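Local atomic coordinates of exodeoxyribonuclease III (PDB entry 5J8N), a protein that probably acts in DNA repair as a magnesium- or manganese-dependent nuclease, cutting at abasic sites and degrading double-stranded DNA from its 3' ends. Residues A[89-94]-A[126-131]; A[57-62]-A[80-85]. The protein carries 3 engineered substitutions. All blocks are in the same frame, centred on the assembly; numbering follows the deposited sequence. Where two conformers were deposited one is given.

Contact 1 of 2, residues A[89-94]-A[126-131]; sequences EVFDRE and MAFYDA
Phe91 reaches from the short helix 89-92 to the long helix 119-141 and meets Ala127, Phe128 and Ala131, so that one side chain carries nearly all of the contact. The aromatic part is an offset edge-to-face pair: Phe128 turns its edge toward the face of Phe91, with centroids 5.4 Å apart and planes at 79°. Phe128 CD2 comes to 3.6 Å from Phe91 CD1. Because CG of Phe128 stands anti to the backbone N (chi1 -171°), the two side chains slide past each other in opposite directions. The backbone adds a CH-pi contact, Phe128 CA lying 4.1 Å from the Phe91 ring centroid.

In the DNase I-like fold of this AP/ExoA family member, helix 119-141 lies on the outside of one of the two sheets, and the rings of Phe112 and Phe128 meet.

Two alanines one turn apart, Ala127 and Ala131, offer methyls to the Phe91 ring. Ala131 CB comes to 3.6 Å from Phe91 CE2, and Ala127 CB lies 3.9 Å from Phe91 CZ, which also touches the carbonyl O of Ala127. With an alanine at Phe91, the edge of Phe128 is likely to lose the face it points at, and a gap would probably open beside both methyls. Tyr124, earlier on the long helix, meets Phe91 edge-to-face.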
ATOM      1  N   GLU A  89      12.958 -15.653   2.956  1.00 16.22           N
ATOM      2  CA  GLU A  89      14.148 -14.758   2.879  1.00 18.60           C
ATOM      3  C   GLU A  89      14.206 -13.997   1.561  1.00 18.34           C
ATOM      4  O   GLU A  89      14.519 -12.787   1.553  1.00 18.08           O
ATOM      5  CB  GLU A  89      15.449 -15.544   3.115  1.00 21.71           C
ATOM      6  CG  GLU A  89      16.703 -14.655   3.245  1.00 28.74           C
ATOM      7  CD  GLU A  89      17.331 -14.248   1.892  1.00 48.57           C
ATOM      8  OE1 GLU A  89      17.260 -15.039   0.918  1.00 51.52           O
ATOM      9  OE2 GLU A  89      17.912 -13.136   1.804  1.00 50.56           O
ATOM     10  N   VAL A  90      13.933 -14.651   0.441  1.00 17.66           N
ATOM     11  CA  VAL A  90      14.138 -14.002  -0.850  0.66 17.46           C
ATOM     12  C   VAL A  90      13.159 -12.834  -1.012  1.00 16.85           C
ATOM     13  O   VAL A  90      13.457 -11.877  -1.772  1.00 18.18           O
ATOM     14  CB  VAL A  90      14.026 -15.026  -2.013  0.66 17.29           C
ATOM     15  CG1 VAL A  90      12.580 -15.510  -2.174  0.66 16.24           C
ATOM     16  CG2 VAL A  90      14.566 -14.447  -3.296  0.66 22.89           C
ATOM     17  N   PHE A  91      12.046 -12.810  -0.270  1.00 15.39           N
ATOM     18  CA  PHE A  91      11.159 -11.652  -0.276  1.00 15.81           C
ATOM     19  C   PHE A  91      11.446 -10.727   0.897  1.00 15.86           C
ATOM     20  O   PHE A  91      11.445  -9.459   0.736  1.00 15.62           O
ATOM     21  CB  PHE A  91       9.668 -12.109  -0.247  1.00 15.73           C
ATOM     22  CG  PHE A  91       9.316 -13.011  -1.392  1.00 16.15           C
ATOM     23  CD1 PHE A  91       9.629 -12.632  -2.700  1.00 16.96           C
ATOM     24  CD2 PHE A  91       8.726 -14.254  -1.192  1.00 16.33           C
ATOM     25  CE1 PHE A  91       9.351 -13.455  -3.773  1.00 17.30           C
ATOM     26  CE2 PHE A  91       8.480 -15.104  -2.279  1.00 18.24           C
ATOM     27  CZ  PHE A  91       8.798 -14.704  -3.583  1.00 19.55           C
ATOM     28  N   ASP A  92      11.744 -11.268   2.067  1.00 18.01           N
ATOM     29  CA  ASP A  92      11.939 -10.424   3.254  1.00 17.60           C
ATOM     30  C   ASP A  92      13.150  -9.509   3.040  1.00 18.28           C
ATOM     31  O   ASP A  92      13.110  -8.341   3.518  1.00 18.98           O
ATOM     32  CB  ASP A  92      12.126 -11.281   4.538  1.00 20.11           C
ATOM     33  CG  ASP A  92      10.879 -12.099   4.899  1.00 22.34           C
ATOM     34  OD1 ASP A  92       9.873 -11.982   4.254  1.00 22.18           O
ATOM     35  OD2 ASP A  92      11.011 -12.894   5.835  1.00 31.52           O
ATOM     36  N   ARG A  93      14.146  -9.942   2.287  0.57 16.96           N
ATOM     37  CA  ARG A  93      15.384  -9.181   2.160  0.57 17.67           C
ATOM     38  C   ARG A  93      15.169  -7.892   1.332  0.57 17.15           C
ATOM     39  O   ARG A  93      16.072  -7.053   1.251  0.57 17.78           O
ATOM     40  CB  ARG A  93      16.495 -10.033   1.539  0.57 18.29           C
ATOM     41  CG  ARG A  93      16.525 -10.103  -0.000  0.57 19.99           C
ATOM     42  CD  ARG A  93      17.859 -10.698  -0.578  0.57 30.22           C
ATOM     43  NE  ARG A  93      17.921 -12.159  -0.531  0.57 32.48           N
ATOM     44  CZ  ARG A  93      18.134 -12.964  -1.579  0.57 29.84           C
ATOM     45  NH1 ARG A  93      18.313 -12.478  -2.798  0.57 33.84           N
ATOM     46  NH2 ARG A  93      18.167 -14.273  -1.402  0.57 31.68           N
ATOM     47  N   GLU A  94      14.009  -7.750   0.708  1.00 14.92           N
ATOM     48  CA  GLU A  94      13.720  -6.531  -0.056  1.00 15.19           C
ATOM     49  C   GLU A  94      12.909  -5.519   0.730  1.00 15.52           C
ATOM     50  O   GLU A  94      12.621  -4.439   0.220  1.00 14.53           O
ATOM     51  CB  GLU A  94      13.041  -6.879  -1.374  1.00 16.68           C
ATOM     52  CG  GLU A  94      14.001  -7.624  -2.308  1.00 16.68           C
ATOM     53  CD  GLU A  94      13.602  -7.558  -3.783  1.00 17.94           C
ATOM     54  OE1 GLU A  94      12.597  -6.909  -4.167  1.00 18.48           O
ATOM     55  OE2 GLU A  94      14.296  -8.274  -4.578  1.00 19.86           O
ATOM     56  N   MET A 126       5.387 -11.790  -9.667  1.00 16.75           N
ATOM     57  CA  MET A 126       4.341 -12.819  -9.634  1.00 16.62           C
ATOM     58  C   MET A 126       4.586 -13.820  -8.492  1.00 18.02           C
ATOM     59  O   MET A 126       3.625 -14.266  -7.839  1.00 17.96           O
ATOM     60  CB  MET A 126       4.256 -13.506 -10.971  1.00 19.81           C
ATOM     61  CG  MET A 126       3.872 -12.605 -12.145  1.00 20.41           C
ATOM     62  SD  MET A 126       2.315 -11.709 -11.932  1.00 21.69           S
ATOM     63  CE  MET A 126       1.155 -13.059 -11.890  1.00 24.32           C
ATOM     64  N   ALA A 127       5.844 -14.162  -8.235  1.00 16.87           N
ATOM     65  CA  ALA A 127       6.159 -15.063  -7.129  1.00 16.62           C
ATOM     66  C   ALA A 127       5.817 -14.393  -5.774  1.00 16.66           C
ATOM     67  O   ALA A 127       5.323 -15.028  -4.827  1.00 17.10           O
ATOM     68  CB  ALA A 127       7.620 -15.446  -7.184  1.00 17.82           C
ATOM     69  N   PHE A 128       6.095 -13.104  -5.651  1.00 15.20           N
ATOM     70  CA  PHE A 128       5.737 -12.342  -4.448  1.00 14.83           C
ATOM     71  C   PHE A 128       4.237 -12.358  -4.265  1.00 15.76           C
ATOM     72  O   PHE A 128       3.751 -12.572  -3.153  1.00 14.29           O
ATOM     73  CB  PHE A 128       6.304 -10.896  -4.543  1.00 13.49           C
ATOM     74  CG  PHE A 128       6.169 -10.125  -3.271  1.00 12.83           C
ATOM     75  CD1 PHE A 128       4.972  -9.586  -2.922  1.00 13.20           C
ATOM     76  CD2 PHE A 128       7.295  -9.883  -2.461  1.00 15.57           C
ATOM     77  CE1 PHE A 128       4.805  -8.848  -1.749  1.00 16.79           C
ATOM     78  CE2 PHE A 128       7.148  -9.147  -1.288  1.00 16.28           C
ATOM     79  CZ  PHE A 128       5.897  -8.623  -0.927  1.00 16.01           C
ATOM     80  N   TYR A 129       3.480 -12.111  -5.331  1.00 15.36           N
ATOM     81  CA  TYR A 129       2.012 -12.136  -5.262  1.00 15.40           C
ATOM     82  C   TYR A 129       1.575 -13.524  -4.721  1.00 16.11           C
ATOM     83  O   TYR A 129       0.682 -13.580  -3.857  1.00 15.73           O
ATOM     84  CB  TYR A 129       1.434 -11.938  -6.661  1.00 14.56           C
ATOM     85  CG  TYR A 129       1.278 -10.516  -7.140  1.00 13.15           C
ATOM     86  CD1 TYR A 129       1.316  -9.401  -6.266  1.00 14.04           C
ATOM     87  CD2 TYR A 129       1.001 -10.303  -8.476  1.00 14.49           C
ATOM     88  CE1 TYR A 129       1.081  -8.082  -6.763  1.00 14.56           C
ATOM     89  CE2 TYR A 129       0.755  -9.010  -8.962  1.00 15.02           C
ATOM     90  CZ  TYR A 129       0.804  -7.919  -8.100  1.00 14.18           C
ATOM     91  OH  TYR A 129       0.561  -6.664  -8.611  1.00 13.77           O
ATOM     92  N   ASP A 130       2.147 -14.616  -5.234  1.00 17.18           N
ATOM     93  CA  ASP A 130       1.726 -15.959  -4.802  1.00 17.32           C
ATOM     94  C   ASP A 130       2.001 -16.153  -3.316  1.00 16.51           C
ATOM     95  O   ASP A 130       1.170 -16.685  -2.576  1.00 17.44           O
ATOM     96  CB  ASP A 130       2.483 -17.009  -5.603  1.00 18.85           C
ATOM     97  CG  ASP A 130       1.993 -17.126  -7.035  1.00 30.90           C
ATOM     98  OD1 ASP A 130       0.839 -16.730  -7.297  1.00 32.04           O
ATOM     99  OD2 ASP A 130       2.760 -17.661  -7.884  1.00 37.89           O
ATOM    100  N   ALA A 131       3.186 -15.730  -2.860  1.00 15.58           N
ATOM    101  CA  ALA A 131       3.552 -15.889  -1.455  1.00 17.09           C
ATOM    102  C   ALA A 131       2.651 -15.048  -0.585  1.00 15.27           C
ATOM    103  O   ALA A 131       2.226 -15.491   0.460  1.00 16.62           O
ATOM    104  CB  ALA A 131       5.018 -15.528  -1.215  1.00 17.51           C
TER

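Contact 2 of 2, residues A[57-62]-A[80-85]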
ATOM      1  N   TYR A  57       3.470   5.785  17.477  1.00 16.22           N
ATOM      2  CA  TYR A  57       4.456   4.711  17.420  1.00 16.38           C
ATOM      3  C   TYR A  57       4.866   4.612  15.971  1.00 18.85           C
ATOM      4  O   TYR A  57       4.046   4.836  15.071  1.00 18.64           O
ATOM      5  CB  TYR A  57       3.869   3.398  17.915  1.00 19.09           C
ATOM      6  CG  TYR A  57       3.489   3.470  19.380  1.00 19.26           C
ATOM      7  CD1 TYR A  57       4.421   3.147  20.371  1.00 19.91           C
ATOM      8  CD2 TYR A  57       2.206   3.857  19.784  1.00 17.79           C
ATOM      9  CE1 TYR A  57       4.099   3.225  21.704  1.00 20.96           C
ATOM     10  CE2 TYR A  57       1.876   3.932  21.137  1.00 20.28           C
ATOM     11  CZ  TYR A  57       2.841   3.625  22.085  1.00 22.55           C
ATOM     12  OH  TYR A  57       2.537   3.697  23.420  1.00 28.28           O
ATOM     13  N   ASN A  58       6.113   4.233  15.705  1.00 17.54           N
ATOM     14  CA  ASN A  58       6.470   3.988  14.315  1.00 16.81           C
ATOM     15  C   ASN A  58       7.362   2.769  14.171  1.00 14.07           C
ATOM     16  O   ASN A  58       8.135   2.466  15.087  1.00 14.53           O
ATOM     17  CB  ASN A  58       7.158   5.222  13.702  1.00 19.43           C
ATOM     18  CG  ASN A  58       8.563   5.422  14.196  1.00 21.25           C
ATOM     19  OD1 ASN A  58       9.515   4.899  13.608  1.00 28.19           O
ATOM     20  ND2 ASN A  58       8.715   6.115  15.326  1.00 30.89           N
ATOM     21  N   TYR A  59       7.204   2.108  13.023  1.00 13.42           N
ATOM     22  CA  TYR A  59       7.911   0.832  12.744  1.00 12.56           C
ATOM     23  C   TYR A  59       8.307   0.826  11.299  1.00 12.20           C
ATOM     24  O   TYR A  59       7.481   1.139  10.440  1.00 14.36           O
ATOM     25  CB  TYR A  59       7.012  -0.379  13.058  1.00 16.15           C
ATOM     26  CG  TYR A  59       6.453  -0.267  14.468  1.00 15.16           C
ATOM     27  CD1 TYR A  59       7.217  -0.623  15.549  1.00 16.03           C
ATOM     28  CD2 TYR A  59       5.201   0.287  14.684  1.00 15.02           C
ATOM     29  CE1 TYR A  59       6.726  -0.451  16.845  1.00 17.47           C
ATOM     30  CE2 TYR A  59       4.743   0.457  15.944  1.00 13.91           C
ATOM     31  CZ  TYR A  59       5.461   0.091  16.998  1.00 15.20           C
ATOM     32  OH  TYR A  59       5.017   0.319  18.291  1.00 17.06           O
ATOM     33  N   PHE A  60       9.551   0.471  10.990  1.00 14.00           N
ATOM     34  CA  PHE A  60      10.051   0.504   9.626  1.00 12.91           C
ATOM     35  C   PHE A  60      10.791  -0.764   9.302  1.00 13.78           C
ATOM     36  O   PHE A  60      11.450  -1.362  10.224  1.00 17.00           O
ATOM     37  CB  PHE A  60      11.040   1.684   9.426  1.00 14.29           C
ATOM     38  CG  PHE A  60      10.353   3.007   9.225  1.00 15.40           C
ATOM     39  CD1 PHE A  60       9.928   3.753  10.321  1.00 20.27           C
ATOM     40  CD2 PHE A  60      10.021   3.429   7.931  1.00 15.74           C
ATOM     41  CE1 PHE A  60       9.250   4.984  10.096  1.00 17.91           C
ATOM     42  CE2 PHE A  60       9.372   4.649   7.694  1.00 17.20           C
ATOM     43  CZ  PHE A  60       8.989   5.418   8.793  1.00 17.66           C
ATOM     44  N   VAL A  61      10.776  -1.127   8.028  1.00 13.64           N
ATOM     45  CA  VAL A  61      11.662  -2.209   7.542  1.00 15.24           C
ATOM     46  C   VAL A  61      12.397  -1.648   6.343  1.00 16.72           C
ATOM     47  O   VAL A  61      11.814  -0.917   5.505  1.00 14.73           O
ATOM     48  CB  VAL A  61      10.884  -3.487   7.215  1.00 18.20           C
ATOM     49  CG1 VAL A  61       9.942  -3.322   6.111  1.00 20.25           C
ATOM     50  CG2 VAL A  61      11.875  -4.671   6.925  1.00 19.66           C
ATOM     51  N   SER A  62      13.681  -1.939   6.313  1.00 16.16           N
ATOM     52  CA  SER A  62      14.577  -1.574   5.210  1.00 16.12           C
ATOM     53  C   SER A  62      14.957  -2.787   4.379  1.00 15.39           C
ATOM     54  O   SER A  62      15.119  -3.917   4.919  1.00 17.67           O
ATOM     55  CB  SER A  62      15.878  -1.009   5.742  1.00 18.88           C
ATOM     56  OG  SER A  62      15.864   0.394   6.045  1.00 24.77           O
ATOM     57  N   ILE A  80      -0.072  -4.882  18.942  1.00 15.82           N
ATOM     58  CA  ILE A  80       0.145  -6.027  19.815  1.00 16.35           C
ATOM     59  C   ILE A  80       1.117  -7.057  19.246  1.00 16.69           C
ATOM     60  O   ILE A  80       1.536  -7.952  19.967  1.00 20.89           O
ATOM     61  CB  ILE A  80      -1.187  -6.745  20.181  1.00 18.96           C
ATOM     62  CG1 ILE A  80      -1.857  -7.312  18.948  1.00 20.59           C
ATOM     63  CG2 ILE A  80      -2.177  -5.749  20.806  1.00 23.55           C
ATOM     64  CD1 ILE A  80      -3.233  -7.986  19.315  1.00 24.32           C
ATOM     65  N   LYS A  81       1.472  -6.922  17.975  1.00 16.12           N
ATOM     66  CA  LYS A  81       2.462  -7.809  17.304  1.00 16.06           C
ATOM     67  C   LYS A  81       3.020  -7.044  16.130  1.00 14.97           C
ATOM     68  O   LYS A  81       2.305  -6.292  15.451  1.00 15.30           O
ATOM     69  CB  LYS A  81       1.794  -9.115  16.827  1.00 19.04           C
ATOM     70  CG  LYS A  81       2.757 -10.186  16.341  1.00 23.09           C
ATOM     71  CD  LYS A  81       2.019 -11.537  16.049  1.00 26.15           C
ATOM     72  CE  LYS A  81       2.808 -12.689  16.668  1.00 40.41           C
ATOM     73  NZ  LYS A  81       4.239 -12.729  16.192  1.00 45.79           N
ATOM     74  N   LEU A  82       4.308  -7.268  15.908  1.00 14.80           N
ATOM     75  CA  LEU A  82       5.063  -6.617  14.854  1.00 15.29           C
ATOM     76  C   LEU A  82       5.848  -7.715  14.132  1.00 16.34           C
ATOM     77  O   LEU A  82       6.606  -8.438  14.809  1.00 18.03           O
ATOM     78  CB  LEU A  82       6.023  -5.561  15.467  1.00 16.24           C
ATOM     79  CG  LEU A  82       7.086  -5.005  14.514  1.00 18.70           C
ATOM     80  CD1 LEU A  82       6.423  -4.136  13.450  1.00 18.56           C
ATOM     81  CD2 LEU A  82       8.027  -4.208  15.392  1.00 17.99           C
ATOM     82  N   GLU A  83       5.694  -7.815  12.806  1.00 14.60           N
ATOM     83  CA  GLU A  83       6.505  -8.765  12.050  1.00 16.32           C
ATOM     84  C   GLU A  83       6.972  -8.132  10.768  1.00 16.82           C
ATOM     85  O   GLU A  83       6.168  -7.557  10.008  1.00 17.12           O
ATOM     86  CB  GLU A  83       5.734 -10.069  11.748  1.00 19.06           C
ATOM     87  CG  GLU A  83       5.302 -10.754  13.008  1.00 21.06           C
ATOM     88  CD  GLU A  83       4.730 -12.137  12.776  1.00 28.19           C
ATOM     89  OE1 GLU A  83       4.640 -12.560  11.616  1.00 28.17           O
ATOM     90  OE2 GLU A  83       4.390 -12.804  13.766  1.00 32.97           O
ATOM     91  N   LYS A  84       8.282  -8.188  10.601  0.56 16.72           N
ATOM     92  CA  LYS A  84       8.908  -7.635   9.424  0.56 15.39           C
ATOM     93  C   LYS A  84       9.146  -8.814   8.519  0.56 16.57           C
ATOM     94  O   LYS A  84       9.979  -9.681   8.808  0.56 19.63           O
ATOM     95  CB  LYS A  84      10.186  -6.883   9.795  0.56 17.28           C
ATOM     96  CG  LYS A  84       9.889  -5.664  10.658  0.56 17.47           C
ATOM     97  CD  LYS A  84      11.139  -5.044  11.243  0.56 17.04           C
ATOM     98  CE  LYS A  84      10.801  -3.780  12.035  0.56 16.93           C
ATOM     99  NZ  LYS A  84      12.009  -3.069  12.573  0.56 16.94           N
ATOM    100  N   GLY A  85       8.311  -8.904   7.493  1.00 20.02           N
ATOM    101  CA  GLY A  85       8.501  -9.846   6.426  1.00 18.03           C
ATOM    102  C   GLY A  85       7.492 -10.971   6.580  1.00 20.14           C
ATOM    103  O   GLY A  85       6.889 -11.205   7.664  1.00 22.09           O
TER
HETATM  104  O   HOH W   1      11.090  -0.480  13.718  1.00 27.23           O
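Tyr59 and Leu82 join two strands that run nearly parallel, their axes 8.3 Å apart at 19°, yet belong to different sheets. The leucine crosses the tyrosine obliquely and uses both methyls: Leu82 CD2 approaches Tyr59 CD1 to 3.7 Å, and Leu82 CD1 lies 3.8 Å from Tyr59 CB. With Leu82 CG anti to its backbone N (chi1 168°), the branch point is carried out across the gap toward Tyr59.

Two residues on, Lys84 illustrates how a long side chain can bridge such a gap. In the conformer given, its chain is fully extended beyond CG, sliding past Val61, whose CG2 comes 4.0 Å from Lys84 CB. The ammonium end thus arrives at the backbone of the facing strand, where Lys84 NZ gives a weak hydrogen bond of 3.0 Å to Phe60 O, with Lys84 CE almost as near that oxygen. Water 1 accepts a bond from Lys84 NZ at 3.0 Å and another from Phe60 N at 3.3 Å, so this conformer meets Phe60 O directly and Phe60 N through the water.

Phe60 itself points its side chain away, meeting Phe74 within its own sheet. Strand 57-61 is an outermost strand of the six-stranded sheet, paired antiparallel with 71-75; strand 81-84 pairs antiparallel with 97-101, whose Leu98 touches both Leu82 and Lys84, so the contact spans the two sheets of the fold at its surface.

Overall arrangement
The two contacts show how neighbouring elements of a two-sheet nuclease fold meet one after another along the chain. Contact 2 lies between the sheets, at strands 57-61 and 81-84; the chain then leaves strand 81-84 for helix 89-92, which meets helix 119-141 in contact 1. Their centres are 17 Å apart, but the segments touch where Asp92 OD1 packs 3.3 Å from Gly85 CA. Both approach the predicted active-site Tyr111: from its side chain, that of Phe128 is about 7 Å away and that of Val61 about 8 Å. Phe60 lies about 10 Å, side chain to side chain, from Glu38, which with Asn12 binds magnesium.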